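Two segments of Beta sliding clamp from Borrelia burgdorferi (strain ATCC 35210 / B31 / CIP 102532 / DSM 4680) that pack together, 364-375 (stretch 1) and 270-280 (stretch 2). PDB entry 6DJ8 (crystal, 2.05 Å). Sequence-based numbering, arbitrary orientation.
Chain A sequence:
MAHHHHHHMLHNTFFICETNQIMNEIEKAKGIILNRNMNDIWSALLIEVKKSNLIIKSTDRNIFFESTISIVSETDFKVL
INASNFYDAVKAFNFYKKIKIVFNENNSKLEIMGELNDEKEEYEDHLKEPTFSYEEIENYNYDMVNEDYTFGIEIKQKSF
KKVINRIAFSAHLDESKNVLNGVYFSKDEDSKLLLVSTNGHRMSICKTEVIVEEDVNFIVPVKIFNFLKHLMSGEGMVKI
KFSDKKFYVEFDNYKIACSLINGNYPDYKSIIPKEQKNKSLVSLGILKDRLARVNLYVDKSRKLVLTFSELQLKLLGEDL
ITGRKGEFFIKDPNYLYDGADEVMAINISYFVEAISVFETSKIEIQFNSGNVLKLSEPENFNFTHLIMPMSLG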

# COMPACT_ATOMS: atom_id res chain seq x y z
N GLU A 364 13.70 -6.69 29.31
CA GLU A 364 13.29 -6.74 30.70
C GLU A 364 11.93 -6.08 30.84
O GLU A 364 11.71 -4.98 30.32
CB GLU A 364 14.31 -6.05 31.62
CG GLU A 364 15.76 -6.39 31.33
CD GLU A 364 16.73 -5.52 32.13
OE1 GLU A 364 16.76 -4.30 31.88
OE2 GLU A 364 17.45 -6.05 32.99
N ILE A 365 11.01 -6.76 31.51
CA ILE A 365 9.68 -6.24 31.81
C ILE A 365 9.48 -6.38 33.31
O ILE A 365 9.45 -7.51 33.83
CB ILE A 365 8.57 -6.96 31.04
CG1 ILE A 365 8.81 -6.85 29.53
CG2 ILE A 365 7.21 -6.39 31.43
CD1 ILE A 365 7.97 -7.80 28.70
N GLN A 366 9.37 -5.26 34.00
CA GLN A 366 9.30 -5.24 35.46
C GLN A 366 8.14 -4.36 35.89
O GLN A 366 7.77 -3.41 35.18
CB GLN A 366 10.61 -4.71 36.04
CG GLN A 366 11.82 -5.41 35.47
CD GLN A 366 13.12 -4.77 35.90
OE1 GLN A 366 13.12 -3.73 36.56
NE2 GLN A 366 14.23 -5.40 35.55
N PHE A 367 7.58 -4.66 37.05
CA PHE A 367 6.43 -3.91 37.54
C PHE A 367 6.20 -4.24 39.01
O PHE A 367 6.55 -5.32 39.49
CB PHE A 367 5.15 -4.24 36.77
CG PHE A 367 4.76 -5.68 36.83
CD1 PHE A 367 5.33 -6.60 35.97
CD2 PHE A 367 3.83 -6.11 37.76
CE1 PHE A 367 4.95 -7.95 36.02
CE2 PHE A 367 3.44 -7.45 37.82
CZ PHE A 367 4.01 -8.37 36.96
N ASN A 368 5.59 -3.29 39.70
CA ASN A 368 4.94 -3.55 40.98
C ASN A 368 3.47 -3.81 40.71
O ASN A 368 2.88 -3.23 39.80
CB ASN A 368 5.12 -2.36 41.92
CG ASN A 368 6.54 -2.26 42.44
OD1 ASN A 368 7.13 -3.26 42.86
ND2 ASN A 368 7.09 -1.05 42.42
N SER A 369 2.90 -4.73 41.49
CA SER A 369 1.52 -5.16 41.27
C SER A 369 0.59 -3.97 41.12
O SER A 369 0.62 -3.03 41.92
CB SER A 369 1.07 -6.05 42.44
OG SER A 369 -0.22 -6.59 42.20
N GLY A 370 -0.20 -3.98 40.06
CA GLY A 370 -1.16 -2.90 39.81
C GLY A 370 -0.47 -1.59 39.53
O GLY A 370 -1.12 -0.56 39.63
N ASN A 371 0.81 -1.63 39.19
CA ASN A 371 1.47 -0.35 38.87
C ASN A 371 2.06 -0.35 37.45
O ASN A 371 1.93 -1.36 36.77
CB ASN A 371 2.43 0.12 39.95
CG ASN A 371 1.90 1.40 40.56
OD1 ASN A 371 2.12 2.47 40.01
ND2 ASN A 371 1.14 1.27 41.63
N VAL A 372 2.72 0.74 37.09
CA VAL A 372 3.31 0.94 35.78
C VAL A 372 4.22 -0.22 35.41
O VAL A 372 5.00 -0.71 36.23
CB VAL A 372 4.06 2.28 35.78
CG1 VAL A 372 5.22 2.24 36.76
CG2 VAL A 372 4.55 2.60 34.43
N LEU A 373 4.11 -0.64 34.16
CA LEU A 373 5.01 -1.62 33.57
C LEU A 373 6.24 -0.89 33.02
O LEU A 373 6.10 0.11 32.31
CB LEU A 373 4.30 -2.37 32.45
CG LEU A 373 4.72 -3.79 32.11
CD1 LEU A 373 4.37 -4.69 33.26
CD2 LEU A 373 4.03 -4.25 30.84
N LYS A 374 7.42 -1.39 33.34
CA LYS A 374 8.66 -0.79 32.88
C LYS A 374 9.36 -1.73 31.91
O LYS A 374 9.57 -2.91 32.22
CB LYS A 374 9.60 -0.47 34.05
CG LYS A 374 10.97 0.03 33.59
CD LYS A 374 11.74 0.64 34.78
CE LYS A 374 12.62 -0.39 35.46
NZ LYS A 374 13.56 -1.06 34.52
N LEU A 375 9.70 -1.20 30.74
CA LEU A 375 10.42 -1.93 29.71
C LEU A 375 11.81 -1.36 29.55
O LEU A 375 11.96 -0.14 29.43
CB LEU A 375 9.70 -1.85 28.36
CG LEU A 375 8.50 -2.73 28.04
CD1 LEU A 375 7.50 -2.73 29.15
CD2 LEU A 375 7.85 -2.26 26.67
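Stretch 2 (270-280) SIIPKEQKNKS

How does stretch 2 run relative to stretch 1? Its last three residues, 278-280, form an extended strand beside strand 364-367, with the two axes 4.7 Å apart at closest and their N-to-C directions 169° apart, so the pairing is antiparallel. S280 lies opposite I365, K279 opposite Q366 and N278 opposite F367. From I272 to K277 the chain is loop: Q276 comes alongside N368, and P273 reaches V372. K277, with phi/psi of -74/-39°, interrupts the otherwise extended run from E275 to S280.

Which backbone hydrogen bonds hold the strands together? Two reciprocal pairs do so. I365 N donates to S280 O at 3.0 Å and S280 N to I365 O at 2.8 Å; F367 N donates to N278 O at 3.0 Å and N278 N to F367 O at 3.1 Å. Between them lies the non-hydrogen-bonded pair of Q366 and K279, whose CA atoms approach to 4.3 Å. There Q366 CA packs 3.2 Å from N278 O, a CA-H...O contact.

How do polar side chains extend this ladder? S280 OG donates to I365 O at 3.0 Å, and N278 ND2 to F367 O at 3.3 Å, so each of these carbonyls receives a side-chain bond as well as a backbone one. Beyond the strand, N368 takes over with its amide: ND2 donates to E275 O at 3.0 Å, while OD1 accepts from K277 N at 2.7 Å. The side chain thus grips the backbone on both flanks of Q276, just where N368 begins the type II turn to N371.

What fills the space around these bonds? On the face shared by I365, F367, N278 and S280, N278 CB sits over the F367 ring, 3.9 Å from its centroid and 17° off the normal, a CH-pi contact. Farther along, V372 CG1 meets P273 CG at 3.8 Å, an apolar contact between the two loops. Q276, with chi1 m and chi2 t, extends between these regions and has the largest covered area in stretch 2; its OE1 lies 3.4 Å from Q366 CB and 3.2 Å from K374 CE, yet has no hydrogen-bond partner.

Where does water help? One water accepts from Q276 NE2 and from N368 N, each at 2.8 Å from its oxygen, and donates to V372 O at 2.7 Å, joining Q276 to N368, where the turn begins, and to V372, just after it ends. A second donates to S280 O at 2.7 Å and accepts from Q366 NE2 at 3.0 Å, bridging the strands.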

# COMPACT_ATOMS: atom_id res chain seq x y z
N SER A 270 8.55 11.99 39.15
CA SER A 270 7.76 11.43 40.24
C SER A 270 7.14 10.08 39.89
O SER A 270 6.78 9.33 40.81
CB SER A 270 6.67 12.42 40.65
OG SER A 270 5.67 12.53 39.65
N ILE A 271 6.95 9.75 38.61
CA ILE A 271 6.31 8.47 38.29
C ILE A 271 7.30 7.35 38.01
O ILE A 271 6.88 6.19 37.85
CB ILE A 271 5.33 8.59 37.09
CG1 ILE A 271 6.09 8.57 35.76
CG2 ILE A 271 4.51 9.86 37.22
CD1 ILE A 271 5.17 8.51 34.52
N ILE A 272 8.60 7.64 37.94
CA ILE A 272 9.61 6.61 37.74
C ILE A 272 9.62 5.67 38.94
O ILE A 272 9.84 6.12 40.07
CB ILE A 272 10.99 7.24 37.49
CG1 ILE A 272 10.97 8.06 36.19
CG2 ILE A 272 12.09 6.18 37.52
CD1 ILE A 272 12.07 9.12 36.08
N PRO A 273 9.39 4.38 38.75
CA PRO A 273 9.43 3.46 39.89
C PRO A 273 10.86 3.29 40.38
O PRO A 273 11.80 3.25 39.59
CB PRO A 273 8.85 2.14 39.36
CG PRO A 273 8.83 2.23 37.82
CD PRO A 273 9.18 3.66 37.48
N LYS A 274 11.01 3.20 41.70
CA LYS A 274 12.34 3.08 42.27
C LYS A 274 12.81 1.63 42.22
O LYS A 274 13.82 1.31 41.58
CB LYS A 274 12.35 3.62 43.71
N GLU A 275 12.08 0.74 42.89
CA GLU A 275 12.37 -0.69 42.90
C GLU A 275 11.08 -1.42 42.60
O GLU A 275 10.03 -1.11 43.19
CB GLU A 275 12.94 -1.14 44.26
N GLN A 276 11.13 -2.38 41.68
CA GLN A 276 9.94 -3.11 41.28
C GLN A 276 10.06 -4.57 41.66
O GLN A 276 11.09 -5.21 41.40
CB GLN A 276 9.70 -2.96 39.79
CG GLN A 276 9.40 -1.53 39.46
CD GLN A 276 9.21 -1.34 38.01
OE1 GLN A 276 10.14 -1.52 37.22
NE2 GLN A 276 7.99 -1.02 37.62
N LYS A 277 9.00 -5.10 42.28
CA LYS A 277 9.08 -6.41 42.92
C LYS A 277 9.11 -7.55 41.90
O LYS A 277 9.83 -8.54 42.09
CB LYS A 277 7.92 -6.57 43.90
N ASN A 278 8.33 -7.44 40.82
CA ASN A 278 8.18 -8.52 39.85
C ASN A 278 9.00 -8.23 38.60
O ASN A 278 8.81 -7.19 37.96
CB ASN A 278 6.71 -8.72 39.51
CG ASN A 278 5.84 -8.82 40.75
OD1 ASN A 278 5.85 -9.83 41.45
ND2 ASN A 278 5.07 -7.77 41.03
N LYS A 279 9.93 -9.13 38.26
CA LYS A 279 10.84 -8.91 37.14
C LYS A 279 10.81 -10.09 36.19
O LYS A 279 10.92 -11.25 36.61
CB LYS A 279 12.28 -8.70 37.61
CG LYS A 279 12.47 -7.66 38.72
CD LYS A 279 13.94 -7.60 39.15
CE LYS A 279 14.32 -6.24 39.70
NZ LYS A 279 13.30 -5.73 40.65
N SER A 280 10.72 -9.80 34.89
CA SER A 280 10.70 -10.83 33.86
C SER A 280 11.74 -10.51 32.80
O SER A 280 12.11 -9.36 32.61
CB SER A 280 9.31 -10.98 33.19
OG SER A 280 9.15 -10.01 32.15
O HOH W 1 5.52 -0.60 38.85
O HOH W 2 13.65 -8.20 34.49